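Nucleotidyltransferase-like protein (Exiguobacterium sibiricum, PDB 3C18) is of unconfirmed function but probably belongs with the nucleotidyltransferases, joining a nucleotidyltransferase-like region to a helical region related to substrate-binding domains and a helix-turn-helix region. Local coordinates at residues Asp36-Leu42 and Thr62-His68; Val91-Ile96 and Leu107-Leu111; Val153-Leu157 and Ala208-Leu212; Leu130-Phe134 and Leu212-Leu216. All coordinates share one frame; numbering follows the deposited sequence.

How the interactions relate
The four contacts illustrate two ways of holding a chain together. Interactions 1 and 2 belong to the nucleotidyltransferase-like region and reach the same mixed sheet, their centres about 19 Å apart. Both are partly buried and rich in polar bonds: strand pairing and a shared carboxylate oxygen in the first, a lysine bound to backbone carbonyls in the second. Interactions 3 and 4 lie in the helical region, their centres only about 6 Å apart. They share Leu212 of helix 201-218, which packs against helix 146-167 in one and helix 116-142 in the other. Both are buried and almost wholly apolar, so shape does there what hydrogen bonds do in interactions 1 and 2.

Interaction 1 (Asp36-Leu42 and Thr62-His68); sequences DQFDVLL and TLRVSLH
Asp36 OD2 takes two hydrogen bonds from strand 63-68, one from Ser66 OG and one from His68 NE2, each 2.9 Å long. They arrive from the same face of the carboxylate, the serine anti and the histidine syn; the histidine bond is nearly straight (174°), and OD2 lies in the plane of the His68 ring. The other oxygen, OD1, forms a salt bridge with Arg86, while His68 ND1 bonds to Trp53, so both ring nitrogens of His68 are engaged. Asp39 OD2 accepts a hydrogen bond from Arg64 N at 2.8 Å, and Arg64 O accepts from the N of Asp39 and of Val40. Parallel pairing continues through Ser66 N to Val40 O, Leu42 N to Ser66 O, and His68 N to Leu42 O. Two waters donate to Gln37 O and accept weak bonds from Arg64 NH1; one also donates weakly to Asp39 OD1. Arg64 CB lies over one face of the Phe38 ring, 4.0 Å from its centroid, and a bend at chi3 (89°) lays the guanidinium by Phe38 CE1, the planes 45° apart. With an alanine in place of Phe38, the arginine would probably lose this apolar support, its guanidinium free to swing. The parallel pair joins 40-46 to 63-71 in the mixed sheet of the nucleotidyltransferase-like region; helix 2-15 covers the face of Val40 and Val65, and Trp90 of helix 85-93 meets Leu41 and His68 on the other.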
loop_
_atom_site.group_PDB
_atom_site.type_symbol
_atom_site.label_atom_id
_atom_site.label_comp_id
_atom_site.label_asym_id
_atom_site.label_seq_id
_atom_site.Cartn_x
_atom_site.Cartn_y
_atom_site.Cartn_z
ATOM N N ASP A 36 -18.387 -11.119 2.425
ATOM C CA ASP A 36 -17.705 -11.399 3.678
ATOM C C ASP A 36 -18.031 -12.760 4.255
ATOM O O ASP A 36 -17.993 -12.953 5.466
ATOM C CB ASP A 36 -18.091 -10.349 4.723
ATOM C CG ASP A 36 -17.295 -9.050 4.586
ATOM O OD1 ASP A 36 -16.430 -9.000 3.717
ATOM O OD2 ASP A 36 -17.520 -8.116 5.388
ATOM N N GLN A 37 -18.369 -13.695 3.380
ATOM C CA GLN A 37 -18.687 -15.102 3.797
ATOM C C GLN A 37 -19.998 -15.156 4.566
ATOM O O GLN A 37 -20.282 -16.103 5.330
ATOM C CB GLN A 37 -17.567 -15.737 4.618
ATOM C CG GLN A 37 -16.352 -16.146 3.759
ATOM C CD GLN A 37 -15.378 -14.997 3.547
ATOM O OE1 GLN A 37 -15.200 -14.155 4.424
ATOM N NE2 GLN A 37 -14.750 -14.955 2.378
ATOM N N PHE A 38 -20.762 -14.088 4.361
ATOM C CA PHE A 38 -22.132 -13.947 4.876
ATOM C C PHE A 38 -23.123 -14.058 3.730
ATOM O O PHE A 38 -22.727 -14.260 2.585
ATOM C CB PHE A 38 -22.312 -12.624 5.638
ATOM C CG PHE A 38 -21.854 -12.692 7.065
ATOM C CD1 PHE A 38 -21.127 -13.772 7.519
ATOM C CD2 PHE A 38 -22.148 -11.697 7.947
ATOM C CE1 PHE A 38 -20.716 -13.845 8.827
ATOM C CE2 PHE A 38 -21.732 -11.772 9.244
ATOM C CZ PHE A 38 -21.003 -12.844 9.684
ATOM N N ASP A 39 -24.400 -13.874 4.050
ATOM C CA ASP A 39 -25.514 -14.130 3.123
ATOM C C ASP A 39 -25.901 -12.895 2.343
ATOM O O ASP A 39 -26.318 -12.964 1.187
ATOM C CB ASP A 39 -26.769 -14.616 3.882
ATOM C CG ASP A 39 -26.541 -15.909 4.633
ATOM O OD1 ASP A 39 -25.955 -16.821 4.043
ATOM O OD2 ASP A 39 -26.947 -16.019 5.814
ATOM N N VAL A 40 -25.834 -11.767 3.033
ATOM C CA VAL A 40 -26.153 -10.472 2.440
ATOM C C VAL A 40 -25.191 -9.444 2.968
ATOM O O VAL A 40 -24.890 -9.423 4.151
ATOM C CB VAL A 40 -27.608 -10.015 2.744
ATOM C CG1 VAL A 40 -27.834 -8.591 2.259
ATOM C CG2 VAL A 40 -28.596 -10.966 2.081
ATOM N N LEU A 41 -24.694 -8.613 2.068
ATOM C CA LEU A 41 -23.835 -7.498 2.459
ATOM C C LEU A 41 -24.610 -6.218 2.198
ATOM O O LEU A 41 -25.181 -6.006 1.143
ATOM C CB LEU A 41 -22.508 -7.505 1.700
ATOM C CG LEU A 41 -21.459 -6.493 2.221
ATOM C CD1 LEU A 41 -20.089 -7.068 2.242
ATOM C CD2 LEU A 41 -21.468 -5.193 1.464
ATOM N N LEU A 42 -24.679 -5.394 3.215
ATOM C CA LEU A 42 -25.313 -4.108 3.099
ATOM C C LEU A 42 -24.235 -3.052 3.109
ATOM O O LEU A 42 -23.361 -3.054 3.953
ATOM C CB LEU A 42 -26.248 -3.855 4.282
ATOM C CG LEU A 42 -27.565 -4.603 4.367
ATOM C CD1 LEU A 42 -28.206 -4.352 5.732
ATOM C CD2 LEU A 42 -28.495 -4.188 3.233
ATOM N N THR A 62 -32.245 -16.341 10.377
ATOM C CA THR A 62 -31.286 -17.301 9.862
ATOM C C THR A 62 -30.242 -16.616 8.962
ATOM O O THR A 62 -29.196 -17.183 8.612
ATOM C CB THR A 62 -32.052 -18.412 9.102
ATOM O OG1 THR A 62 -31.115 -19.342 8.562
ATOM C CG2 THR A 62 -32.905 -17.836 7.950
ATOM N N LEU A 63 -30.557 -15.366 8.626
ATOM C CA LEU A 63 -29.807 -14.580 7.636
ATOM C C LEU A 63 -28.678 -13.788 8.244
ATOM O O LEU A 63 -28.905 -12.909 9.055
ATOM C CB LEU A 63 -30.745 -13.618 6.903
ATOM C CG LEU A 63 -30.147 -12.945 5.662
ATOM C CD1 LEU A 63 -29.965 -13.971 4.531
ATOM C CD2 LEU A 63 -31.004 -11.792 5.194
ATOM N N ARG A 64 -27.465 -14.117 7.824
ATOM C CA ARG A 64 -26.244 -13.439 8.282
ATOM C C ARG A 64 -25.940 -12.277 7.375
ATOM O O ARG A 64 -25.848 -12.408 6.154
ATOM C CB ARG A 64 -25.056 -14.394 8.317
ATOM C CG ARG A 64 -25.247 -15.532 9.257
ATOM C CD ARG A 64 -24.289 -16.652 8.970
ATOM N NE ARG A 64 -23.025 -16.511 9.679
ATOM C CZ ARG A 64 -21.899 -17.128 9.328
ATOM N NH1 ARG A 64 -21.870 -17.915 8.258
ATOM N NH2 ARG A 64 -20.791 -16.940 10.033
ATOM N N VAL A 65 -25.792 -11.125 8.001
ATOM C CA VAL A 65 -25.662 -9.854 7.298
ATOM C C VAL A 65 -24.422 -9.111 7.755
ATOM O O VAL A 65 -24.232 -8.874 8.922
ATOM C CB VAL A 65 -26.900 -8.956 7.576
ATOM C CG1 VAL A 65 -26.849 -7.644 6.790
ATOM C CG2 VAL A 65 -28.169 -9.716 7.278
ATOM N N SER A 66 -23.578 -8.771 6.783
ATOM C CA SER A 66 -22.444 -7.861 7.002
ATOM C C SER A 66 -22.838 -6.443 6.573
ATOM O O SER A 66 -23.345 -6.220 5.491
ATOM C CB SER A 66 -21.211 -8.295 6.203
ATOM O OG SER A 66 -20.102 -7.507 6.584
ATOM N N LEU A 67 -22.601 -5.496 7.455
ATOM C CA LEU A 67 -22.858 -4.114 7.142
ATOM C C LEU A 67 -21.567 -3.287 7.071
ATOM O O LEU A 67 -20.831 -3.140 8.064
ATOM C CB LEU A 67 -23.841 -3.541 8.143
ATOM C CG LEU A 67 -24.474 -2.198 7.804
ATOM C CD1 LEU A 67 -25.848 -2.093 8.382
ATOM C CD2 LEU A 67 -23.576 -1.081 8.312
ATOM N N HIS A 68 -21.318 -2.772 5.872
ATOM C CA HIS A 68 -20.237 -1.819 5.616
ATOM C C HIS A 68 -20.763 -0.389 5.637
ATOM O O HIS A 68 -21.618 -0.025 4.859
ATOM C CB HIS A 68 -19.517 -2.136 4.310
ATOM C CG HIS A 68 -18.616 -3.342 4.408
ATOM N ND1 HIS A 68 -17.253 -3.276 4.207
ATOM C CD2 HIS A 68 -18.885 -4.634 4.730
ATOM C CE1 HIS A 68 -16.725 -4.482 4.372
ATOM N NE2 HIS A 68 -17.695 -5.323 4.699
HETATM O O HOH W 1 -23.377 -17.027 5.397
HETATM O O HOH W 2 -19.530 -18.622 5.920
#

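Interaction 2 (Val91-Ile96 and Leu107-Leu111); sequences VSEGTI and LKKQL
Val91 and Ser92, in the last turn of helix 85-93, face Lys108 of helix 103-110, with the CA atoms of Ser92 and Lys108 5.6 Å apart. The first chain leaves helical geometry at Gly94 and enters strand 95-99, which turns the carbonyl of Gly94 toward the same place as that of Val91. Into that place reaches the side chain of Lys108, bent at three of its torsions rather than extended. Its NZ bonds to Val91 O at 2.6 Å and to Gly94 O at 2.8 Å, with a weaker third bond to Ser92 O at 3.0 Å. The ammonium group meets the Gly94 oxygen in the carbonyl plane, but is tilted 24° from that of Val91. The methylenes of the lysine are used as well: Lys108 CD lies 3.7 Å from Ile96 CD1, the two chains sliding past each other in opposite directions. Beside this, Val91 CG1 is placed anti to the backbone N (chi1 171°) and touches both leucines, 3.7 Å from Leu107 CG and 3.5 Å from Leu111 CD1. Leu107 also packs on Leu75 and Leu79 of helix 72-81. Carbonyls at the C-terminal end of a helix lack the amide partners of the next turn, and the negative end of the helix dipole would favour a cation there. By binding these carbonyls Lys108 joins the helix-to-strand junction to helix 103-110.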
loop_
_atom_site.group_PDB
_atom_site.type_symbol
_atom_site.label_atom_id
_atom_site.label_comp_id
_atom_site.label_asym_id
_atom_site.label_seq_id
_atom_site.Cartn_x
_atom_site.Cartn_y
_atom_site.Cartn_z
ATOM N N VAL A 91 -21.561 -1.377 -5.826
ATOM C CA VAL A 91 -22.376 -0.239 -6.238
ATOM C C VAL A 91 -23.012 -0.564 -7.563
ATOM O O VAL A 91 -24.141 -0.192 -7.807
ATOM C CB VAL A 91 -21.581 1.061 -6.392
ATOM C CG1 VAL A 91 -22.457 2.136 -7.028
ATOM C CG2 VAL A 91 -21.009 1.531 -5.017
ATOM N N SER A 92 -22.302 -1.309 -8.399
ATOM C CA SER A 92 -22.793 -1.518 -9.756
ATOM C C SER A 92 -23.801 -2.658 -9.869
ATOM O O SER A 92 -24.819 -2.518 -10.551
ATOM C CB SER A 92 -21.635 -1.717 -10.735
ATOM O OG SER A 92 -21.287 -3.084 -10.830
ATOM N N GLU A 93 -23.539 -3.768 -9.191
ATOM C CA GLU A 93 -24.434 -4.916 -9.272
ATOM C C GLU A 93 -25.445 -4.907 -8.131
ATOM O O GLU A 93 -26.440 -5.621 -8.149
ATOM C CB GLU A 93 -23.646 -6.224 -9.239
ATOM C CG GLU A 93 -22.604 -6.343 -10.353
ATOM C CD GLU A 93 -23.198 -6.168 -11.740
ATOM O OE1 GLU A 93 -24.105 -6.938 -12.105
ATOM O OE2 GLU A 93 -22.748 -5.264 -12.472
ATOM N N GLY A 94 -25.178 -4.076 -7.136
ATOM C CA GLY A 94 -25.997 -4.056 -5.918
ATOM C C GLY A 94 -27.378 -3.519 -6.135
ATOM O O GLY A 94 -27.601 -2.703 -7.020
ATOM N N THR A 95 -28.296 -3.972 -5.290
ATOM C CA THR A 95 -29.682 -3.484 -5.288
ATOM C C THR A 95 -29.867 -2.307 -4.369
ATOM O O THR A 95 -29.515 -2.367 -3.201
ATOM C CB THR A 95 -30.642 -4.570 -4.818
ATOM O OG1 THR A 95 -30.502 -5.722 -5.656
ATOM C CG2 THR A 95 -32.080 -4.068 -4.817
ATOM N N ILE A 96 -30.429 -1.234 -4.906
ATOM C CA ILE A 96 -30.646 0.015 -4.144
ATOM C C ILE A 96 -31.836 -0.146 -3.215
ATOM O O ILE A 96 -32.967 -0.298 -3.656
ATOM C CB ILE A 96 -30.900 1.228 -5.053
ATOM C CG1 ILE A 96 -29.653 1.549 -5.875
ATOM C CG2 ILE A 96 -31.320 2.440 -4.257
ATOM C CD1 ILE A 96 -29.953 2.455 -7.007
ATOM N N LEU A 107 -24.755 7.439 -9.148
ATOM C CA LEU A 107 -23.431 6.813 -8.944
ATOM C C LEU A 107 -23.260 5.636 -9.913
ATOM O O LEU A 107 -22.201 5.440 -10.525
ATOM C CB LEU A 107 -23.241 6.389 -7.473
ATOM C CG LEU A 107 -21.871 5.833 -7.084
ATOM C CD1 LEU A 107 -20.817 6.588 -7.795
ATOM C CD2 LEU A 107 -21.623 5.896 -5.594
ATOM N N LYS A 108 -24.333 4.875 -10.062
ATOM C CA LYS A 108 -24.353 3.700 -10.952
ATOM C C LYS A 108 -24.048 4.099 -12.405
ATOM O O LYS A 108 -23.356 3.381 -13.156
ATOM C CB LYS A 108 -25.715 2.974 -10.881
ATOM C CG LYS A 108 -25.739 1.757 -9.947
ATOM C CD LYS A 108 -27.079 1.618 -9.259
ATOM C CE LYS A 108 -27.532 0.187 -9.108
ATOM N NZ LYS A 108 -26.526 -0.806 -8.698
ATOM N N LYS A 109 -24.578 5.269 -12.770
ATOM C CA LYS A 109 -24.401 5.848 -14.114
ATOM C C LYS A 109 -22.977 6.324 -14.294
ATOM O O LYS A 109 -22.324 6.033 -15.295
ATOM C CB LYS A 109 -25.369 7.011 -14.362
ATOM C CG LYS A 109 -26.787 6.554 -14.640
ATOM C CD LYS A 109 -27.823 7.668 -14.426
ATOM C CE LYS A 109 -29.258 7.111 -14.495
ATOM N NZ LYS A 109 -30.300 8.122 -14.136
ATOM N N GLN A 110 -22.490 7.034 -13.286
ATOM C CA GLN A 110 -21.153 7.626 -13.325
ATOM C C GLN A 110 -20.124 6.528 -13.493
ATOM O O GLN A 110 -19.080 6.719 -14.113
ATOM C CB GLN A 110 -20.827 8.386 -12.031
ATOM C CG GLN A 110 -21.719 9.590 -11.691
ATOM C CD GLN A 110 -21.548 10.025 -10.214
ATOM O OE1 GLN A 110 -22.514 10.435 -9.543
ATOM N NE2 GLN A 110 -20.311 9.902 -9.701
ATOM N N LEU A 111 -20.442 5.369 -12.940
ATOM C CA LEU A 111 -19.496 4.232 -12.919
ATOM C C LEU A 111 -19.274 3.678 -14.315
ATOM O O LEU A 111 -18.361 2.898 -14.549
ATOM C CB LEU A 111 -19.967 3.096 -12.003
ATOM C CG LEU A 111 -19.646 3.270 -10.518
ATOM C CD1 LEU A 111 -20.171 2.085 -9.730
ATOM C CD2 LEU A 111 -18.150 3.423 -10.334
#

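Interaction 3 (Val153-Leu157 and Ala208-Leu212); sequences VHHAL and ALIGL
Val153 divides its two methyl groups between neighbouring positions on helix 201-218. Its CG1 touches Ala208 CB at 3.7 Å and also faces Leu212 CD1, while CG2 meets Leu209 CD2 at 3.6 Å. These methyl-to-methyl contacts form the N-terminal part of the interface. One turn further along helix 201-218, Leu212 meets Ala156 and Leu157 as well. With CG anti to its own carbonyl carbon (chi1 -85°), it projects its branches at helix 146-167: Leu212 CD1 lies 3.9 Å from Ala156 CB, and Leu212 CD2 lies 3.9 Å from Leu157 CD2. The small alanine methyl gives the branched end room to lie against the helix, and Leu157 borders it. A glycine at Leu212 would probably open a gap beside Val153, Ala156 and Leu157, Ala156 CB losing the leucine methyls it rests on. The hydrogen bonds here run along each helix, as in Leu157 N to Val153 O and Leu212 N to Ala208 O. The two helix segments run in broadly the same direction, 32° apart, with axes 10.7 Å from each other. Helix 185-195 adds Leu190, Tyr191 and Leu194 against Leu157, whereas His154 turns away from this contact and stacks on His154 of the second subunit. Every residue touching across the two segments is buried and apolar, so this part of the helical bundle coheres by exclusion of water and close fit, without directional bonds.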
loop_
_atom_site.group_PDB
_atom_site.type_symbol
_atom_site.label_atom_id
_atom_site.label_comp_id
_atom_site.label_asym_id
_atom_site.label_seq_id
_atom_site.Cartn_x
_atom_site.Cartn_y
_atom_site.Cartn_z
ATOM N N VAL A 153 11.639 -6.837 -10.185
ATOM C CA VAL A 153 11.451 -6.810 -11.625
ATOM C C VAL A 153 10.056 -7.314 -11.959
ATOM O O VAL A 153 9.352 -6.760 -12.809
ATOM C CB VAL A 153 12.495 -7.623 -12.379
ATOM C CG1 VAL A 153 11.973 -7.970 -13.744
ATOM C CG2 VAL A 153 13.785 -6.801 -12.464
ATOM N N HIS A 154 9.649 -8.351 -11.242
ATOM C CA HIS A 154 8.340 -8.991 -11.473
ATOM C C HIS A 154 7.235 -7.999 -11.125
ATOM O O HIS A 154 6.282 -7.795 -11.865
ATOM C CB HIS A 154 8.229 -10.281 -10.648
ATOM C CG HIS A 154 6.891 -10.924 -10.722
ATOM N ND1 HIS A 154 5.833 -10.512 -9.945
ATOM C CD2 HIS A 154 6.422 -11.932 -11.497
ATOM C CE1 HIS A 154 4.765 -11.224 -10.250
ATOM N NE2 HIS A 154 5.098 -12.102 -11.176
ATOM N N HIS A 155 7.400 -7.325 -10.009
ATOM C CA HIS A 155 6.417 -6.338 -9.574
ATOM C C HIS A 155 6.347 -5.202 -10.580
ATOM O O HIS A 155 5.276 -4.722 -10.937
ATOM C CB HIS A 155 6.766 -5.790 -8.194
ATOM C CG HIS A 155 6.627 -6.787 -7.083
ATOM N ND1 HIS A 155 6.595 -6.414 -5.759
ATOM C CD2 HIS A 155 6.507 -8.138 -7.094
ATOM C CE1 HIS A 155 6.477 -7.489 -5.000
ATOM N NE2 HIS A 155 6.410 -8.548 -5.786
ATOM N N ALA A 156 7.503 -4.772 -11.060
ATOM C CA ALA A 156 7.538 -3.666 -12.040
ATOM C C ALA A 156 6.766 -4.069 -13.253
ATOM O O ALA A 156 6.048 -3.292 -13.855
ATOM C CB ALA A 156 8.994 -3.321 -12.457
ATOM N N LEU A 157 6.932 -5.307 -13.653
ATOM C CA LEU A 157 6.224 -5.795 -14.862
ATOM C C LEU A 157 4.712 -5.778 -14.654
ATOM O O LEU A 157 3.934 -5.488 -15.549
ATOM C CB LEU A 157 6.672 -7.203 -15.224
ATOM C CG LEU A 157 8.012 -7.301 -15.944
ATOM C CD1 LEU A 157 8.509 -8.727 -15.956
ATOM C CD2 LEU A 157 7.900 -6.784 -17.324
ATOM N N ALA A 208 14.963 -8.776 -18.747
ATOM C CA ALA A 208 13.731 -8.123 -18.296
ATOM C C ALA A 208 14.017 -6.686 -17.955
ATOM O O ALA A 208 13.203 -5.815 -18.219
ATOM C CB ALA A 208 13.106 -8.864 -17.113
ATOM N N LEU A 209 15.191 -6.392 -17.409
ATOM C CA LEU A 209 15.488 -4.988 -17.067
ATOM C C LEU A 209 15.657 -4.173 -18.365
ATOM O O LEU A 209 15.279 -2.996 -18.467
ATOM C CB LEU A 209 16.746 -4.848 -16.171
ATOM C CG LEU A 209 16.624 -5.288 -14.705
ATOM C CD1 LEU A 209 17.980 -5.573 -14.016
ATOM C CD2 LEU A 209 15.771 -4.226 -13.962
ATOM N N ILE A 210 16.262 -4.790 -19.363
ATOM C CA ILE A 210 16.488 -4.107 -20.651
ATOM C C ILE A 210 15.137 -3.685 -21.216
ATOM O O ILE A 210 14.911 -2.525 -21.531
ATOM C CB ILE A 210 17.165 -5.012 -21.681
ATOM C CG1 ILE A 210 18.609 -5.300 -21.259
ATOM C CG2 ILE A 210 17.138 -4.381 -23.060
ATOM C CD1 ILE A 210 19.261 -4.133 -20.667
ATOM N N GLY A 211 14.243 -4.660 -21.278
ATOM C CA GLY A 211 12.899 -4.468 -21.826
ATOM C C GLY A 211 12.117 -3.468 -21.046
ATOM O O GLY A 211 11.438 -2.618 -21.599
ATOM N N LEU A 212 12.220 -3.556 -19.725
ATOM C CA LEU A 212 11.537 -2.597 -18.851
ATOM C C LEU A 212 12.010 -1.179 -19.098
ATOM O O LEU A 212 11.222 -0.200 -18.997
ATOM C CB LEU A 212 11.766 -2.895 -17.361
ATOM C CG LEU A 212 10.868 -3.905 -16.651
ATOM C CD1 LEU A 212 11.493 -4.381 -15.304
ATOM C CD2 LEU A 212 9.513 -3.305 -16.426
#

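Interaction 4 (Leu130-Phe134 and Leu212-Leu216); sequences LLRRF and LEHLL
Phe134 is the broad bump of this contact, and its ring reaches between Leu212, Glu213 and Leu216 on helix 201-218. With CG anti to the backbone N (chi1 167°), the ring projects across to the other helix. Its CD1 comes to 3.7 Å from Leu212 CB, its CZ to 3.7 Å from Glu213 CB. Leu216 CD2 supplies an off-centre CH-pi contact, 4.2 Å from the ring centroid and 30° off the normal. The reverse fit is made by Leu216, whose two methyls go separate ways: CD2 touches the phenyl and Leu131 CD1, whereas CD1 presses on Leu130 CD2 at 3.5 Å, a tight pair. Leu130 also reaches Leu212, its other branch, CD1, lying 3.7 Å from Leu212 CD2. The two segments run nearly antiparallel (155°). Leu130 slides past Leu212 and Leu216, and Phe134 past Leu212, in opposite directions, whereas Leu131 crosses Leu216 at about a right angle. His159 and Leu160 of helix 146-167 also pack on Leu130. Glu213 lies at the exposed margin, its chain carbons lying along the ring near CZ. The contact is thus held by dispersion and burial, and its specificity rests on complementary shape.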
loop_
_atom_site.group_PDB
_atom_site.type_symbol
_atom_site.label_atom_id
_atom_site.label_comp_id
_atom_site.label_asym_id
_atom_site.label_seq_id
_atom_site.Cartn_x
_atom_site.Cartn_y
_atom_site.Cartn_z
ATOM N N LEU A 130 5.928 1.590 -11.054
ATOM C CA LEU A 130 6.757 0.865 -12.060
ATOM C C LEU A 130 8.203 1.347 -11.960
ATOM O O LEU A 130 9.170 0.571 -11.973
ATOM C CB LEU A 130 6.234 1.126 -13.475
ATOM C CG LEU A 130 7.104 0.891 -14.702
ATOM C CD1 LEU A 130 7.575 -0.545 -14.825
ATOM C CD2 LEU A 130 6.284 1.333 -15.945
ATOM N N LEU A 131 8.333 2.648 -11.806
ATOM C CA LEU A 131 9.635 3.319 -11.838
ATOM C C LEU A 131 10.440 2.939 -10.615
ATOM O O LEU A 131 11.605 2.597 -10.701
ATOM C CB LEU A 131 9.459 4.850 -11.958
ATOM C CG LEU A 131 10.744 5.683 -11.960
ATOM C CD1 LEU A 131 11.571 5.464 -13.222
ATOM C CD2 LEU A 131 10.371 7.178 -11.795
ATOM N N ARG A 132 9.763 2.880 -9.487
ATOM C CA ARG A 132 10.405 2.540 -8.208
ATOM C C ARG A 132 10.798 1.081 -8.161
ATOM O O ARG A 132 11.890 0.716 -7.702
ATOM C CB ARG A 132 9.465 2.858 -7.048
ATOM C CG ARG A 132 10.059 2.636 -5.697
ATOM C CD ARG A 132 11.112 3.727 -5.342
ATOM N NE ARG A 132 10.550 5.088 -5.318
ATOM C CZ ARG A 132 10.006 5.661 -4.242
ATOM N NH1 ARG A 132 9.929 4.987 -3.102
ATOM N NH2 ARG A 132 9.532 6.907 -4.306
ATOM N N ARG A 133 9.934 0.218 -8.666
ATOM C CA ARG A 133 10.259 -1.227 -8.698
ATOM C C ARG A 133 11.414 -1.512 -9.660
ATOM O O ARG A 133 12.317 -2.323 -9.385
ATOM C CB ARG A 133 9.024 -2.083 -9.021
ATOM C CG ARG A 133 7.936 -2.032 -7.967
ATOM C CD ARG A 133 8.232 -2.826 -6.692
ATOM N NE ARG A 133 9.241 -2.208 -5.837
ATOM C CZ ARG A 133 9.029 -1.144 -5.061
ATOM N NH1 ARG A 133 7.847 -0.570 -5.020
ATOM N NH2 ARG A 133 10.019 -0.627 -4.359
ATOM N N PHE A 134 11.414 -0.801 -10.770
ATOM C CA PHE A 134 12.488 -0.933 -11.781
ATOM C C PHE A 134 13.832 -0.506 -11.178
ATOM O O PHE A 134 14.845 -1.166 -11.278
ATOM C CB PHE A 134 12.163 -0.122 -13.037
ATOM C CG PHE A 134 13.332 0.047 -13.963
ATOM C CD1 PHE A 134 13.725 -0.983 -14.808
ATOM C CD2 PHE A 134 14.031 1.232 -14.002
ATOM C CE1 PHE A 134 14.806 -0.831 -15.628
ATOM C CE2 PHE A 134 15.104 1.387 -14.840
ATOM C CZ PHE A 134 15.487 0.340 -15.659
ATOM N N LEU A 212 12.220 -3.556 -19.725
ATOM C CA LEU A 212 11.537 -2.597 -18.851
ATOM C C LEU A 212 12.010 -1.179 -19.098
ATOM O O LEU A 212 11.222 -0.200 -18.997
ATOM C CB LEU A 212 11.766 -2.895 -17.361
ATOM C CG LEU A 212 10.868 -3.905 -16.651
ATOM C CD1 LEU A 212 11.493 -4.381 -15.304
ATOM C CD2 LEU A 212 9.513 -3.305 -16.426
ATOM N N GLU A 213 13.307 -1.025 -19.321
ATOM C CA GLU A 213 13.867 0.331 -19.391
ATOM C C GLU A 213 13.381 0.982 -20.667
ATOM O O GLU A 213 13.108 2.177 -20.728
ATOM C CB GLU A 213 15.394 0.323 -19.318
ATOM C CG GLU A 213 15.986 1.715 -19.301
ATOM C CD GLU A 213 17.471 1.734 -18.990
ATOM O OE1 GLU A 213 18.081 0.642 -18.980
ATOM O OE2 GLU A 213 18.024 2.832 -18.742
ATOM N N HIS A 214 13.244 0.152 -21.676
ATOM C CA HIS A 214 12.767 0.587 -22.981
ATOM C C HIS A 214 11.311 1.041 -22.902
ATOM O O HIS A 214 10.947 2.130 -23.328
ATOM C CB HIS A 214 12.876 -0.566 -23.961
ATOM C CG HIS A 214 12.503 -0.215 -25.363
ATOM N ND1 HIS A 214 13.041 0.868 -26.030
ATOM C CD2 HIS A 214 11.689 -0.838 -26.249
ATOM C CE1 HIS A 214 12.550 0.914 -27.255
ATOM N NE2 HIS A 214 11.730 -0.111 -27.412
ATOM N N LEU A 215 10.482 0.169 -22.356
ATOM C CA LEU A 215 9.021 0.419 -22.245
ATOM C C LEU A 215 8.689 1.578 -21.311
ATOM O O LEU A 215 7.671 2.279 -21.433
ATOM C CB LEU A 215 8.287 -0.872 -21.848
ATOM C CG LEU A 215 8.396 -1.923 -22.955
ATOM C CD1 LEU A 215 7.708 -3.221 -22.648
ATOM C CD2 LEU A 215 7.822 -1.359 -24.211
ATOM N N LEU A 216 9.606 1.829 -20.411
ATOM C CA LEU A 216 9.459 2.890 -19.410
ATOM C C LEU A 216 9.576 4.236 -20.104
ATOM O O LEU A 216 8.793 5.160 -19.900
ATOM C CB LEU A 216 10.568 2.764 -18.364
ATOM C CG LEU A 216 10.423 3.405 -17.005
ATOM C CD1 LEU A 216 8.991 3.446 -16.598
ATOM C CD2 LEU A 216 11.208 2.590 -16.001
#